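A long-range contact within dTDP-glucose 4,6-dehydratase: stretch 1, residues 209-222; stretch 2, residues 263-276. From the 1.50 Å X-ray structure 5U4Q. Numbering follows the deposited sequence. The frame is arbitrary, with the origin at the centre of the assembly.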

# COMPACT_ATOMS: atom_id res chain seq x y z
N ASP A 209 28.77 -4.43 -12.26
CA ASP A 209 29.13 -4.42 -10.84
C ASP A 209 28.96 -5.84 -10.32
O ASP A 209 27.92 -6.48 -10.57
CB ASP A 209 28.26 -3.44 -10.04
CG ASP A 209 28.71 -1.99 -10.18
OD1 ASP A 209 29.62 -1.68 -10.99
OD2 ASP A 209 28.15 -1.13 -9.46
N VAL A 210 29.98 -6.33 -9.62
CA VAL A 210 29.99 -7.68 -9.08
C VAL A 210 30.19 -7.61 -7.57
O VAL A 210 31.24 -7.18 -7.10
CB VAL A 210 31.12 -8.51 -9.73
CG1 VAL A 210 31.17 -9.93 -9.15
CG2 VAL A 210 30.95 -8.54 -11.25
N TYR A 211 29.18 -8.05 -6.81
CA TYR A 211 29.22 -8.07 -5.34
C TYR A 211 29.61 -9.42 -4.77
O TYR A 211 29.34 -10.46 -5.38
CB TYR A 211 27.83 -7.71 -4.78
CG TYR A 211 27.41 -6.30 -5.07
CD1 TYR A 211 26.75 -5.97 -6.26
CD2 TYR A 211 27.67 -5.28 -4.16
CE1 TYR A 211 26.36 -4.66 -6.52
CE2 TYR A 211 27.29 -3.97 -4.41
CZ TYR A 211 26.63 -3.67 -5.60
OH TYR A 211 26.25 -2.37 -5.85
N ASN A 212 30.23 -9.40 -3.59
CA ASN A 212 30.59 -10.62 -2.84
C ASN A 212 31.29 -11.70 -3.70
O ASN A 212 30.93 -12.89 -3.65
CB ASN A 212 29.32 -11.18 -2.17
CG ASN A 212 29.59 -12.36 -1.23
OD1 ASN A 212 30.67 -12.50 -0.65
ND2 ASN A 212 28.58 -13.21 -1.06
N TYR A 213 32.28 -11.27 -4.46
CA TYR A 213 33.10 -12.17 -5.29
C TYR A 213 32.25 -12.98 -6.29
O TYR A 213 32.63 -14.09 -6.66
CB TYR A 213 33.94 -13.11 -4.40
CG TYR A 213 35.18 -12.50 -3.75
CD1 TYR A 213 35.07 -11.67 -2.63
CD2 TYR A 213 36.46 -12.77 -4.24
CE1 TYR A 213 36.19 -11.13 -2.02
CE2 TYR A 213 37.59 -12.23 -3.64
CZ TYR A 213 37.45 -11.41 -2.53
OH TYR A 213 38.55 -10.87 -1.91
N GLY A 214 31.13 -12.41 -6.72
CA GLY A 214 30.24 -13.09 -7.67
C GLY A 214 29.47 -14.25 -7.07
O GLY A 214 28.77 -14.98 -7.79
N LYS A 215 29.58 -14.44 -5.75
CA LYS A 215 28.91 -15.56 -5.08
C LYS A 215 27.52 -15.23 -4.53
O LYS A 215 26.95 -16.05 -3.82
CB LYS A 215 29.80 -16.15 -3.96
CG LYS A 215 30.88 -17.10 -4.47
CD LYS A 215 31.23 -18.15 -3.43
CE LYS A 215 31.96 -19.32 -4.05
NZ LYS A 215 32.33 -20.34 -3.03
N MSE A 216 26.99 -14.07 -4.88
CA MSE A 216 25.63 -13.70 -4.46
C MSE A 216 24.68 -14.67 -5.11
O MSE A 216 24.76 -14.89 -6.31
CB MSE A 216 25.28 -12.28 -4.88
CG MSE A 216 24.37 -11.63 -3.86
SE MSE A 216 25.48 -11.26 -2.27
CE MSE A 216 24.56 -12.43 -0.98
N LYS A 217 23.80 -15.29 -4.31
CA LYS A 217 22.84 -16.25 -4.85
C LYS A 217 21.57 -15.53 -5.26
O LYS A 217 20.67 -15.33 -4.45
CB LYS A 217 22.52 -17.38 -3.85
CG LYS A 217 23.67 -18.36 -3.64
CD LYS A 217 23.23 -19.55 -2.80
CE LYS A 217 24.40 -20.45 -2.41
NZ LYS A 217 25.08 -21.09 -3.58
N ARG A 218 21.50 -15.13 -6.53
CA ARG A 218 20.31 -14.47 -7.04
C ARG A 218 19.28 -15.54 -7.41
O ARG A 218 19.62 -16.63 -7.87
CB ARG A 218 20.64 -13.58 -8.24
CG ARG A 218 21.39 -12.28 -7.92
CD ARG A 218 20.49 -11.21 -7.30
NE ARG A 218 19.37 -10.79 -8.15
CZ ARG A 218 19.42 -9.88 -9.14
NH1 ARG A 218 18.32 -9.60 -9.85
NH2 ARG A 218 20.56 -9.27 -9.45
N ASP A 219 18.01 -15.20 -7.21
CA ASP A 219 16.92 -16.09 -7.50
C ASP A 219 16.46 -15.70 -8.92
O ASP A 219 15.71 -14.74 -9.09
CB ASP A 219 15.84 -15.87 -6.44
CG ASP A 219 14.77 -16.90 -6.48
OD1 ASP A 219 14.27 -17.25 -7.57
OD2 ASP A 219 14.39 -17.37 -5.38
N PHE A 220 16.99 -16.41 -9.92
CA PHE A 220 16.66 -16.21 -11.33
C PHE A 220 15.87 -17.43 -11.80
O PHE A 220 16.34 -18.58 -11.68
CB PHE A 220 17.95 -16.12 -12.19
CG PHE A 220 18.57 -14.75 -12.31
CD1 PHE A 220 18.70 -13.90 -11.23
CD2 PHE A 220 19.17 -14.37 -13.51
CE1 PHE A 220 19.34 -12.66 -11.37
CE2 PHE A 220 19.81 -13.14 -13.66
CZ PHE A 220 19.91 -12.30 -12.58
N THR A 221 14.69 -17.20 -12.39
CA THR A 221 13.88 -18.27 -12.94
C THR A 221 13.64 -18.03 -14.41
O THR A 221 13.29 -16.93 -14.81
CB THR A 221 12.51 -18.39 -12.24
OG1 THR A 221 12.69 -18.53 -10.85
CG2 THR A 221 11.76 -19.61 -12.74
N TYR A 222 13.87 -19.08 -15.21
CA TYR A 222 13.63 -19.00 -16.65
C TYR A 222 12.14 -18.75 -16.96
O TYR A 222 11.26 -19.35 -16.33
CB TYR A 222 14.17 -20.24 -17.35
CG TYR A 222 14.10 -20.14 -18.85
CD1 TYR A 222 14.93 -19.26 -19.53
CD2 TYR A 222 13.19 -20.88 -19.58
CE1 TYR A 222 14.86 -19.12 -20.91
CE2 TYR A 222 13.13 -20.76 -20.96
CZ TYR A 222 13.94 -19.85 -21.61
OH TYR A 222 13.87 -19.73 -23.01
N ILE A 263 7.18 -17.17 -5.84
CA ILE A 263 7.42 -17.89 -7.10
C ILE A 263 8.88 -17.63 -7.49
O ILE A 263 9.29 -16.49 -7.63
CB ILE A 263 6.40 -17.50 -8.17
CG1 ILE A 263 6.61 -18.35 -9.44
CG2 ILE A 263 6.45 -16.01 -8.50
CD1 ILE A 263 5.54 -18.12 -10.47
N GLY A 264 9.65 -18.69 -7.64
CA GLY A 264 11.08 -18.52 -7.91
C GLY A 264 11.83 -19.83 -8.04
O GLY A 264 11.23 -20.88 -8.17
N ASN A 265 13.16 -19.76 -7.95
CA ASN A 265 14.01 -20.92 -8.27
C ASN A 265 14.98 -21.19 -7.13
O ASN A 265 15.82 -20.35 -6.80
CB ASN A 265 14.77 -20.63 -9.59
CG ASN A 265 15.66 -21.77 -10.07
OD1 ASN A 265 15.70 -22.86 -9.48
ND2 ASN A 265 16.38 -21.53 -11.16
N SER A 266 14.88 -22.40 -6.57
CA SER A 266 15.75 -22.81 -5.44
C SER A 266 17.16 -23.26 -5.83
O SER A 266 17.97 -23.51 -4.95
CB SER A 266 15.05 -23.92 -4.65
OG SER A 266 14.77 -25.06 -5.45
N SER A 267 17.47 -23.35 -7.13
CA SER A 267 18.84 -23.73 -7.56
C SER A 267 19.89 -22.90 -6.83
O SER A 267 19.66 -21.72 -6.65
CB SER A 267 19.02 -23.55 -9.07
OG SER A 267 20.41 -23.54 -9.42
N PRO A 268 21.04 -23.51 -6.44
CA PRO A 268 22.10 -22.79 -5.69
C PRO A 268 23.12 -22.06 -6.59
O PRO A 268 24.18 -21.63 -6.10
CB PRO A 268 22.78 -23.92 -4.92
CG PRO A 268 22.71 -25.08 -5.86
CD PRO A 268 21.44 -24.91 -6.69
N VAL A 269 22.81 -21.94 -7.87
CA VAL A 269 23.67 -21.21 -8.81
C VAL A 269 23.83 -19.75 -8.38
O VAL A 269 22.87 -19.08 -8.01
CB VAL A 269 23.11 -21.24 -10.26
CG1 VAL A 269 23.28 -22.63 -10.86
CG2 VAL A 269 21.66 -20.74 -10.31
N GLU A 270 25.07 -19.27 -8.45
CA GLU A 270 25.45 -17.92 -8.05
C GLU A 270 25.61 -17.02 -9.26
O GLU A 270 25.75 -17.50 -10.37
CB GLU A 270 26.79 -18.01 -7.30
CG GLU A 270 26.65 -18.80 -6.00
CD GLU A 270 27.95 -19.34 -5.42
OE1 GLU A 270 28.99 -19.33 -6.11
OE2 GLU A 270 27.92 -19.81 -4.27
N LEU A 271 25.61 -15.72 -9.03
CA LEU A 271 25.71 -14.71 -10.10
C LEU A 271 26.82 -15.00 -11.12
O LEU A 271 26.61 -14.92 -12.34
CB LEU A 271 25.87 -13.33 -9.45
CG LEU A 271 26.04 -12.01 -10.21
CD1 LEU A 271 27.48 -11.72 -10.57
CD2 LEU A 271 25.14 -11.95 -11.43
N MSE A 272 28.00 -15.38 -10.64
CA MSE A 272 29.10 -15.65 -11.55
C MSE A 272 28.79 -16.79 -12.50
O MSE A 272 29.32 -16.81 -13.57
CB MSE A 272 30.42 -15.91 -10.80
CG MSE A 272 31.66 -15.95 -11.71
SE MSE A 272 32.08 -14.29 -12.66
CE MSE A 272 32.45 -13.26 -11.03
N ASP A 273 27.93 -17.73 -12.13
CA ASP A 273 27.59 -18.84 -13.06
C ASP A 273 26.88 -18.30 -14.31
O ASP A 273 27.11 -18.78 -15.42
CB ASP A 273 26.70 -19.90 -12.39
CG ASP A 273 27.40 -20.65 -11.25
OD1 ASP A 273 28.64 -20.69 -11.21
OD2 ASP A 273 26.68 -21.23 -10.41
N TYR A 274 26.02 -17.30 -14.12
CA TYR A 274 25.32 -16.68 -15.26
C TYR A 274 26.27 -15.86 -16.11
O TYR A 274 26.20 -15.92 -17.33
CB TYR A 274 24.18 -15.77 -14.79
CG TYR A 274 23.06 -16.52 -14.14
CD1 TYR A 274 22.08 -17.13 -14.91
CD2 TYR A 274 22.98 -16.62 -12.77
CE1 TYR A 274 21.05 -17.84 -14.32
CE2 TYR A 274 21.94 -17.34 -12.16
CZ TYR A 274 20.97 -17.93 -12.95
OH TYR A 274 19.96 -18.64 -12.35
N ILE A 275 27.16 -15.09 -15.47
CA ILE A 275 28.11 -14.27 -16.22
C ILE A 275 29.04 -15.17 -17.04
O ILE A 275 29.25 -14.92 -18.22
CB ILE A 275 28.92 -13.36 -15.29
CG1 ILE A 275 27.95 -12.41 -14.57
CG2 ILE A 275 29.96 -12.57 -16.08
CD1 ILE A 275 28.63 -11.48 -13.59
N THR A 276 29.58 -16.21 -16.42
CA THR A 276 30.49 -17.10 -17.13
C THR A 276 29.81 -17.74 -18.33
O THR A 276 30.38 -17.82 -19.44
CB THR A 276 31.03 -18.20 -16.20
OG1 THR A 276 31.71 -17.58 -15.10
CG2 THR A 276 31.97 -19.13 -16.94
O HOH W 1 27.09 -17.93 -1.87
O HOH W 2 18.97 -18.48 -9.80
O HOH W 3 22.41 -16.66 -8.48
O HOH W 4 19.12 -18.93 -5.71

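The two segments run in opposing directions: as the first passes from Gly214 to Thr221, its neighbours on the second fall from Met272 to Asn265. At one end the loop accepts the start of the helix. Met272 N donates to Gly214 O (3.0 Å) and Leu271 N to Met216 O (3.0 Å), so two amides at the helix start, which lack acceptors in a preceding turn, are satisfied by loop carbonyls. Gly214 forms the hollow here: its positive phi favours glycine, and a CB would lie 2.6 Å from Met272 CE, the methyl that occupies this space. Met272 CE, the methyl of this selenomethionine, also reaches Val210 CG1 (4.0 Å), while Leu271 CD1 lies 4.3 Å from the same Val210 CG1, a branched side chain well suited to meeting several apolar partners.

Further along, the long Lys217 side chain extends its NZ to Pro268 O (2.7 Å) and to Glu270 OE2 (3.2 Å), the latter a salt bridge. A second glycine makes room for Asp219: an ideal CB on Gly264 would clash with its OD1, which accepts from Asn265 N at 2.8 Å. Asn265 ND2 then donates to Phe220 O (3.0 Å). Phe220 lies obliquely against Tyr274, ring centroids 4.8 Å apart, while water 2 links Tyr274 OH (2.7 Å) to Phe220 N (2.9 Å).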